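Local coordinates for amino acid ABC transporter, periplasmic amino acid-binding protein (Brucella ovis, PDB 4Z9N), which binds glutathione in the cleft between its two lobes and probably serves as the periplasmic solute-binding component of an amino acid ABC transporter, at residues Leu85-Trp91 / Lys210-Thr216; Asn69-Arg73 / Gln138-Thr142; Met115-Leu121 / Tyr173-Asp179. All blocks are in the same frame, centred on the assembly; numbering follows the deposited sequence.

Segment 69-73 comes first along the chain and meets 138-142 in contact 2, closing a loop across the ligand cleft. Segment 85-91 lies within that loop and pairs with 210-216 in contact 1, so contacts 1 and 2 cross. Contact 3 (115-121 with 173-179) falls wholly inside the span closed by contact 1, and it too crosses contact 2. Contacts 1 and 2 share the bound glutathione and touch directly: Thr89 OG1 lies 2.9 Å from Arg73 NH1, and Glu211 OE1 2.8 Å from Thr142 OG1. Contact 3, its centre about 28 Å from that of contact 1, joins the end of helix 166-174 to the end of strand 101-117, in the sheet that also holds strand 211-218.

Contact 1. Residues Leu85-Trp91 / Lys210-Thr216. With GSH (glutathione), chain U.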
# COMPACT_ATOMS: atom_id res chain seq x y z
N LEU D 85 15.24 -4.29 -7.62
CA LEU D 85 16.05 -3.64 -6.60
C LEU D 85 15.36 -3.76 -5.26
O LEU D 85 14.27 -3.23 -5.08
CB LEU D 85 16.28 -2.17 -6.95
CG LEU D 85 17.06 -1.34 -5.93
CD1 LEU D 85 18.55 -1.76 -5.90
CD2 LEU D 85 16.94 0.16 -6.27
N ILE D 86 15.96 -4.50 -4.35
CA ILE D 86 15.40 -4.70 -3.02
C ILE D 86 16.51 -4.35 -2.07
O ILE D 86 17.37 -5.16 -1.79
CB ILE D 86 14.87 -6.11 -2.83
CG1 ILE D 86 13.88 -6.44 -3.94
CG2 ILE D 86 14.15 -6.22 -1.47
CD1 ILE D 86 13.30 -7.85 -3.89
N ARG D 87 16.52 -3.10 -1.60
CA ARG D 87 17.72 -2.56 -0.98
C ARG D 87 17.40 -1.32 -0.17
O ARG D 87 17.89 -0.24 -0.48
CB ARG D 87 18.77 -2.26 -2.07
CG ARG D 87 20.12 -1.72 -1.58
CD ARG D 87 20.65 -0.68 -2.55
NE ARG D 87 21.80 0.08 -2.03
CZ ARG D 87 21.68 1.08 -1.16
NH1 ARG D 87 20.49 1.41 -0.68
NH2 ARG D 87 22.77 1.73 -0.75
N ASN D 88 16.60 -1.49 0.89
CA ASN D 88 16.30 -0.41 1.85
C ASN D 88 16.14 0.94 1.15
O ASN D 88 16.68 1.95 1.60
CB ASN D 88 17.38 -0.34 2.99
CG ASN D 88 18.84 -0.27 2.48
OD1 ASN D 88 19.36 -1.21 1.85
ND2 ASN D 88 19.54 0.82 2.82
N THR D 89 15.38 0.93 0.06
CA THR D 89 15.24 2.07 -0.83
C THR D 89 13.85 2.70 -0.70
O THR D 89 12.82 2.07 -0.96
CB THR D 89 15.49 1.65 -2.29
OG1 THR D 89 16.88 1.37 -2.50
CG2 THR D 89 15.01 2.73 -3.24
N THR D 90 13.83 3.96 -0.28
CA THR D 90 12.57 4.62 0.04
C THR D 90 11.73 4.95 -1.20
O THR D 90 12.23 5.51 -2.17
CB THR D 90 12.84 5.90 0.85
OG1 THR D 90 13.50 5.55 2.07
CG2 THR D 90 11.53 6.63 1.17
N TRP D 91 10.46 4.56 -1.17
CA TRP D 91 9.47 4.99 -2.16
C TRP D 91 9.13 6.46 -1.94
O TRP D 91 8.60 6.82 -0.89
CB TRP D 91 8.21 4.14 -2.03
CG TRP D 91 7.16 4.29 -3.11
CD1 TRP D 91 7.03 5.27 -4.06
CD2 TRP D 91 6.09 3.38 -3.31
NE1 TRP D 91 5.93 5.00 -4.87
CE2 TRP D 91 5.34 3.84 -4.41
CE3 TRP D 91 5.70 2.20 -2.67
CZ2 TRP D 91 4.22 3.17 -4.87
CZ3 TRP D 91 4.59 1.53 -3.13
CH2 TRP D 91 3.87 2.01 -4.23
N LYS D 210 9.23 9.77 6.95
CA LYS D 210 8.68 8.49 6.53
C LYS D 210 9.62 7.86 5.51
O LYS D 210 10.00 8.50 4.52
CB LYS D 210 7.29 8.68 5.92
CG LYS D 210 6.23 9.07 6.94
CD LYS D 210 4.87 9.28 6.26
CE LYS D 210 4.84 10.62 5.54
NZ LYS D 210 3.41 10.92 5.13
N GLU D 211 10.01 6.61 5.74
CA GLU D 211 10.90 5.91 4.82
C GLU D 211 10.36 4.52 4.51
O GLU D 211 10.82 3.51 5.06
CB GLU D 211 12.33 5.81 5.39
CG GLU D 211 12.92 7.11 5.88
CD GLU D 211 13.57 7.98 4.80
OE1 GLU D 211 13.68 7.57 3.62
OE2 GLU D 211 14.00 9.10 5.16
N PRO D 212 9.35 4.45 3.65
CA PRO D 212 8.83 3.14 3.25
C PRO D 212 9.76 2.45 2.24
O PRO D 212 9.95 2.95 1.12
CB PRO D 212 7.46 3.48 2.66
CG PRO D 212 7.63 4.90 2.12
CD PRO D 212 8.53 5.57 3.14
N PHE D 213 10.36 1.32 2.63
CA PHE D 213 11.29 0.59 1.75
C PHE D 213 10.48 -0.10 0.66
O PHE D 213 9.57 -0.87 0.98
CB PHE D 213 12.10 -0.45 2.53
CG PHE D 213 13.05 0.13 3.54
CD1 PHE D 213 13.20 1.50 3.68
CD2 PHE D 213 13.81 -0.72 4.35
CE1 PHE D 213 14.08 2.04 4.63
CE2 PHE D 213 14.70 -0.20 5.31
CZ PHE D 213 14.84 1.19 5.43
N GLY D 214 10.80 0.16 -0.60
CA GLY D 214 9.99 -0.34 -1.71
C GLY D 214 10.65 -1.37 -2.58
O GLY D 214 11.85 -1.36 -2.77
N LEU D 215 9.85 -2.32 -3.06
CA LEU D 215 10.28 -3.31 -4.03
C LEU D 215 10.29 -2.65 -5.39
O LEU D 215 9.23 -2.38 -5.96
CB LEU D 215 9.35 -4.52 -3.99
CG LEU D 215 9.21 -5.09 -2.58
CD1 LEU D 215 8.18 -6.19 -2.56
CD2 LEU D 215 10.55 -5.59 -2.05
N THR D 216 11.48 -2.38 -5.92
CA THR D 216 11.59 -1.40 -7.00
C THR D 216 11.83 -2.08 -8.34
O THR D 216 12.70 -2.93 -8.45
CB THR D 216 12.73 -0.42 -6.67
OG1 THR D 216 12.53 0.07 -5.34
CG2 THR D 216 12.75 0.75 -7.66
N1 GSH U . 16.27 4.65 2.57
CA1 GSH U . 17.18 5.74 2.23
C1 GSH U . 17.08 6.00 0.73
O11 GSH U . 17.68 7.00 0.25
O12 GSH U . 16.43 5.23 -0.02
CB1 GSH U . 18.64 5.39 2.56
CG1 GSH U . 19.05 4.14 1.77
CD1 GSH U . 20.56 3.94 1.90
OE1 GSH U . 21.27 3.88 0.94
N2 GSH U . 21.11 3.83 3.22
CA2 GSH U . 22.55 3.67 3.34
C2 GSH U . 23.05 2.37 2.69
O2 GSH U . 22.35 1.45 2.44
CB2 GSH U . 22.99 3.83 4.80
SG2 GSH U . 22.46 2.43 5.83
N3 GSH U . 24.45 2.33 2.32
CA3 GSH U . 24.99 1.15 1.70
C3 GSH U . 25.73 1.58 0.43
O31 GSH U . 26.48 0.74 -0.14
O32 GSH U . 25.58 2.74 -0.05
O HOH W 1 14.15 -1.53 -1.20
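Two separate backbone pairings join Leu85-Trp91 to the strand in Lys210-Thr216. Leu85 and Thr216 form an antiparallel hydrogen-bonded pair, Leu85 N to Thr216 O and Thr216 N to Leu85 O both measuring 3.0 Å. Further on the register shifts by two, and Thr90 bridges Phe213 (CA-CA 4.6 Å) through Gly214 N to Thr89 O and Trp91 N to Pro212 O, each 2.8 Å. Between them the chain bows away from the strand, with Asn88 in a left-handed conformation. A water occupies the gap, accepting from Arg87 N (2.9 Å) and Thr89 N (3.0 Å) and donating to Gly214 O (2.8 Å).

The bow shapes part of the glutathione pocket. Asn88 CA sits over the face of the Phe213 ring, a CH-pi contact of 3.7 Å to its centroid. The ligand's amino nitrogen N1 donates to Asn88 O (2.9 Å) and Thr90 OG1 (3.0 Å), while Thr90 N donates to carboxylate O12 (2.9 Å). Thr90 OG1 in turn donates to Glu211 OE1 (2.6 Å). Arg87 points away from the strand, and its NH1 and NH2 each reach ligand OE1 at 3.1 Å. The α-amino and α-carboxylate groups of the glutamyl moiety are thus read together, as expected in a family 3 solute-binding protein. Asp184 and Arg95 add further ligand bonds.

Away from the ligand, Ile86 CG2 meets Leu215 CD2 at 3.7 Å, and both side chains pack on Tyr48 of helix 44-57. Leu85 and Thr216 rest on Leu77 of helix 73-78, while Trp91 stacks with Phe103 of strand 101-117 and its NE1 is hydrogen-bonded to Asp96 OD2.

Contact 2. Residues Asn69-Arg73 / Gln138-Thr142; sequences NAKER and QAGTT. With GSH (glutathione), chain U.
A single direct hydrogen bond joins these two loops, and the arginine that makes it also holds the ligand: Arg73 NH2 donates to Gly140 O (2.9 Å) and to glutathione O11 (3.0 Å), NH1 to O12 (2.9 Å), and NE back to Ala70 O (2.8 Å). Its chi1 is p, with the chain then extended. Asn69 starts an Asx turn, OD1 accepting from Lys71 N at 2.8 Å, and leads into helix 73-78. Opposite, Gly140 has positive phi (72/30) and lies nearest Lys71, CA-CA 5.2 Å. Thr141 is the N-cap of helix 142-153. Ala70 CB packs 3.6 Å from Ala139 O and 3.9 Å from Thr141 CG2; a water donates to Ala70 O (2.8 Å) and Gly140 O (3.1 Å). Gln138 NE2 donates to ligand O32 (2.8 Å), its OE1 accepts from N3 (2.9 Å), and Thr142 N donates to O11 (2.9 Å). Because both loops bond the same ligand carboxylate, O11/O12, the arrangement is consistent with the closed cleft of a periplasmic binding protein, ligand charge holding the loops together.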
# COMPACT_ATOMS: atom_id res chain seq x y z
N ASN D 69 25.94 0.69 -4.24
CA ASN D 69 25.94 1.78 -3.27
C ASN D 69 24.78 2.72 -3.57
O ASN D 69 24.05 2.53 -4.56
CB ASN D 69 27.30 2.52 -3.23
CG ASN D 69 27.60 3.33 -4.49
OD1 ASN D 69 26.72 3.95 -5.06
ND2 ASN D 69 28.87 3.31 -4.91
N ALA D 70 24.58 3.72 -2.72
CA ALA D 70 23.38 4.53 -2.76
C ALA D 70 23.24 5.28 -4.08
O ALA D 70 22.14 5.62 -4.52
CB ALA D 70 23.37 5.51 -1.59
N LYS D 71 24.39 5.54 -4.71
CA LYS D 71 24.43 6.33 -5.93
C LYS D 71 24.28 5.54 -7.24
O LYS D 71 23.91 6.11 -8.26
CB LYS D 71 25.72 7.13 -5.97
CG LYS D 71 25.70 8.35 -5.08
CD LYS D 71 26.96 9.17 -5.26
CE LYS D 71 26.66 10.65 -5.11
NZ LYS D 71 27.84 11.48 -5.48
N GLU D 72 24.56 4.25 -7.22
CA GLU D 72 24.51 3.50 -8.47
C GLU D 72 23.27 2.60 -8.56
O GLU D 72 23.01 2.00 -9.59
CB GLU D 72 25.78 2.66 -8.62
CG GLU D 72 25.94 1.62 -7.55
CD GLU D 72 27.38 1.13 -7.40
OE1 GLU D 72 28.23 1.45 -8.26
OE2 GLU D 72 27.65 0.42 -6.42
N ARG D 73 22.49 2.54 -7.48
CA ARG D 73 21.39 1.57 -7.42
C ARG D 73 20.30 1.80 -8.47
O ARG D 73 19.79 0.84 -9.06
CB ARG D 73 20.76 1.57 -6.02
CG ARG D 73 20.33 2.96 -5.52
CD ARG D 73 19.77 2.94 -4.10
NE ARG D 73 19.85 4.28 -3.50
CZ ARG D 73 19.11 4.72 -2.48
NH1 ARG D 73 18.18 3.94 -1.92
NH2 ARG D 73 19.30 5.95 -2.02
N GLN D 138 25.16 9.65 4.06
CA GLN D 138 25.57 9.30 2.70
C GLN D 138 24.93 10.16 1.62
O GLN D 138 23.76 10.51 1.72
CB GLN D 138 25.28 7.84 2.40
CG GLN D 138 26.44 6.96 2.71
CD GLN D 138 26.16 5.53 2.34
OE1 GLN D 138 25.79 4.74 3.18
NE2 GLN D 138 26.30 5.21 1.06
N ALA D 139 25.72 10.49 0.61
CA ALA D 139 25.21 11.15 -0.58
C ALA D 139 24.26 10.22 -1.33
O ALA D 139 24.35 8.99 -1.22
CB ALA D 139 26.37 11.57 -1.48
N GLY D 140 23.36 10.82 -2.11
CA GLY D 140 22.42 10.07 -2.92
C GLY D 140 21.33 9.39 -2.11
O GLY D 140 20.82 8.35 -2.51
N THR D 141 20.96 9.98 -0.97
CA THR D 141 19.90 9.42 -0.12
C THR D 141 18.80 10.43 0.21
O THR D 141 19.02 11.64 0.19
CB THR D 141 20.46 8.90 1.23
OG1 THR D 141 21.04 9.99 1.96
CG2 THR D 141 21.50 7.82 1.00
N THR D 142 17.62 9.92 0.55
CA THR D 142 16.59 10.76 1.15
C THR D 142 17.12 11.37 2.45
O THR D 142 16.82 12.51 2.81
CB THR D 142 15.33 9.95 1.47
OG1 THR D 142 15.72 8.79 2.21
CG2 THR D 142 14.60 9.52 0.20
N1 GSH U . 16.27 4.65 2.57
CA1 GSH U . 17.18 5.74 2.23
C1 GSH U . 17.08 6.00 0.73
O11 GSH U . 17.68 7.00 0.25
O12 GSH U . 16.43 5.23 -0.02
CB1 GSH U . 18.64 5.39 2.56
CG1 GSH U . 19.05 4.14 1.77
CD1 GSH U . 20.56 3.94 1.90
OE1 GSH U . 21.27 3.88 0.94
N2 GSH U . 21.11 3.83 3.22
CA2 GSH U . 22.55 3.67 3.34
C2 GSH U . 23.05 2.37 2.69
O2 GSH U . 22.35 1.45 2.44
CB2 GSH U . 22.99 3.83 4.80
SG2 GSH U . 22.46 2.43 5.83
N3 GSH U . 24.45 2.33 2.32
CA3 GSH U . 24.99 1.15 1.70
C3 GSH U . 25.73 1.58 0.43
O31 GSH U . 26.48 0.74 -0.14
O32 GSH U . 25.58 2.74 -0.05
O HOH W 2 20.97 7.90 -5.53

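Contact 3. Residues Met115-Leu121 / Tyr173-Asp179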
# COMPACT_ATOMS: atom_id res chain seq x y z
N MET D 115 21.90 8.51 15.66
CA MET D 115 22.61 7.69 16.64
C MET D 115 23.84 8.42 17.16
O MET D 115 24.54 9.08 16.39
CB MET D 115 23.00 6.35 16.02
CG MET D 115 23.64 5.35 16.99
SD MET D 115 23.72 3.70 16.26
CE MET D 115 24.92 3.96 14.95
N ILE D 116 24.09 8.30 18.47
CA ILE D 116 25.28 8.89 19.09
C ILE D 116 25.98 7.86 19.96
O ILE D 116 25.40 6.85 20.36
CB ILE D 116 24.93 10.12 19.95
CG1 ILE D 116 23.94 9.73 21.05
CG2 ILE D 116 24.41 11.26 19.10
CD1 ILE D 116 23.89 10.67 22.22
N ASN D 117 27.24 8.14 20.27
CA ASN D 117 27.95 7.39 21.29
C ASN D 117 27.65 8.06 22.61
O ASN D 117 28.14 9.16 22.88
CB ASN D 117 29.45 7.36 21.01
CG ASN D 117 30.21 6.49 21.99
OD1 ASN D 117 29.97 6.55 23.20
ND2 ASN D 117 31.09 5.63 21.48
N SER D 118 26.84 7.40 23.44
CA SER D 118 26.39 7.99 24.70
C SER D 118 27.52 8.08 25.72
O SER D 118 27.41 8.81 26.71
CB SER D 118 25.23 7.18 25.28
OG SER D 118 25.61 5.85 25.57
N LYS D 119 28.61 7.36 25.47
CA LYS D 119 29.78 7.46 26.34
C LYS D 119 30.57 8.73 26.00
O LYS D 119 31.10 9.39 26.90
CB LYS D 119 30.65 6.21 26.21
N LYS D 120 30.64 9.08 24.72
CA LYS D 120 31.34 10.30 24.32
C LYS D 120 30.44 11.53 24.42
O LYS D 120 30.89 12.62 24.76
CB LYS D 120 31.87 10.18 22.89
CG LYS D 120 32.72 8.97 22.66
CD LYS D 120 33.29 8.95 21.26
CE LYS D 120 34.18 7.73 21.08
NZ LYS D 120 34.92 7.79 19.80
N LEU D 121 29.17 11.34 24.11
CA LEU D 121 28.21 12.44 24.17
C LEU D 121 27.20 12.20 25.28
O LEU D 121 26.01 12.03 25.02
CB LEU D 121 27.48 12.62 22.83
CG LEU D 121 27.98 13.69 21.87
CD1 LEU D 121 29.41 13.42 21.44
CD2 LEU D 121 27.05 13.81 20.66
N TYR D 173 32.40 8.00 11.88
CA TYR D 173 31.55 8.06 13.06
C TYR D 173 32.20 7.36 14.25
O TYR D 173 32.27 7.91 15.35
CB TYR D 173 30.18 7.45 12.78
CG TYR D 173 29.32 7.27 14.01
CD1 TYR D 173 28.83 8.37 14.71
CD2 TYR D 173 28.98 6.00 14.47
CE1 TYR D 173 28.05 8.20 15.84
CE2 TYR D 173 28.20 5.83 15.59
CZ TYR D 173 27.73 6.92 16.27
OH TYR D 173 26.96 6.74 17.40
N ASP D 174 32.66 6.13 14.02
CA ASP D 174 33.19 5.31 15.11
C ASP D 174 34.47 5.92 15.68
O ASP D 174 34.73 5.84 16.88
CB ASP D 174 33.45 3.89 14.62
CG ASP D 174 33.36 2.87 15.74
OD1 ASP D 174 32.89 3.26 16.83
OD2 ASP D 174 33.72 1.69 15.53
N SER D 175 35.27 6.53 14.81
CA SER D 175 36.55 7.09 15.22
C SER D 175 36.34 8.37 16.03
O SER D 175 37.25 8.83 16.72
CB SER D 175 37.41 7.40 14.00
OG SER D 175 36.87 8.50 13.29
N GLY D 176 35.14 8.92 15.94
CA GLY D 176 34.82 10.14 16.67
C GLY D 176 34.99 11.40 15.85
O GLY D 176 34.77 12.50 16.35
N ARG D 177 35.39 11.24 14.59
CA ARG D 177 35.46 12.38 13.68
C ARG D 177 34.07 13.02 13.49
O ARG D 177 33.96 14.23 13.31
CB ARG D 177 36.04 11.95 12.33
N CYS D 178 33.02 12.21 13.55
CA CYS D 178 31.64 12.71 13.52
C CYS D 178 30.96 12.48 14.87
O CYS D 178 31.21 11.46 15.53
CB CYS D 178 30.81 12.02 12.44
SG CYS D 178 31.22 12.39 10.70
N ASP D 179 30.10 13.41 15.28
CA ASP D 179 29.42 13.32 16.56
C ASP D 179 28.21 12.40 16.53
O ASP D 179 27.82 11.84 17.56
CB ASP D 179 28.96 14.69 17.03
CG ASP D 179 30.10 15.63 17.23
OD1 ASP D 179 31.04 15.27 17.97
OD2 ASP D 179 30.06 16.73 16.66
O HOH W 3 28.75 10.31 19.46
O HOH W 4 32.25 5.34 18.74
O HOH W 5 32.80 8.04 18.22
O HOH W 6 36.22 5.25 19.08
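The end of helix 166-174, finished by a Schellman motif, is set here against the end of strand 101-117 and the turn that follows it. Tyr173, in the last helical turn, buries the most area. Its hydroxyl abuts the strand backbone, OH standing 3.0 Å from Ile116 C, but the hydrogen-bond partner of that hydroxyl is His201 of the adjoining strand 201-203. The tyrosine ring also meets Met115, the residue before Ile116, Met115 CE lying 3.8 Å from Tyr173 CE2.

Asp174 is linked to the strand through solvent: one water lies 3.0 Å from Asn117 ND2 and 2.9 Å from Asp174 OD1, while OD2 of the same carboxylate accepts from Ala196 N. Its carbonyl is approached by Lys120, whose NZ comes to 3.5 Å from Asp174 O. Two waters link the ammonium to the helix end, one 2.7 Å from Lys120 NZ and 2.9 Å from Tyr173 O, the other 2.9 Å from Lys120 NZ and 2.7 Å from Asp174 O. A lysine thus faces carbonyls that the ending helix exposes.

Past Ser175, Gly176 reverses the chain with a phi of 96°, its N donating to Tyr173 O at 3.1 Å. Cys178 then turns to strand 134-138, where it is disulfide-bonded to Cys136. Asp179 returns to the first segment: Leu121 CD2 packs 4.2 Å from Asp179 CB, and the carboxylate OD2 accepts from Ser134 N. Finally, a water accepts from Asn117 N at 2.8 Å and donates to Asp179 O at 2.6 Å.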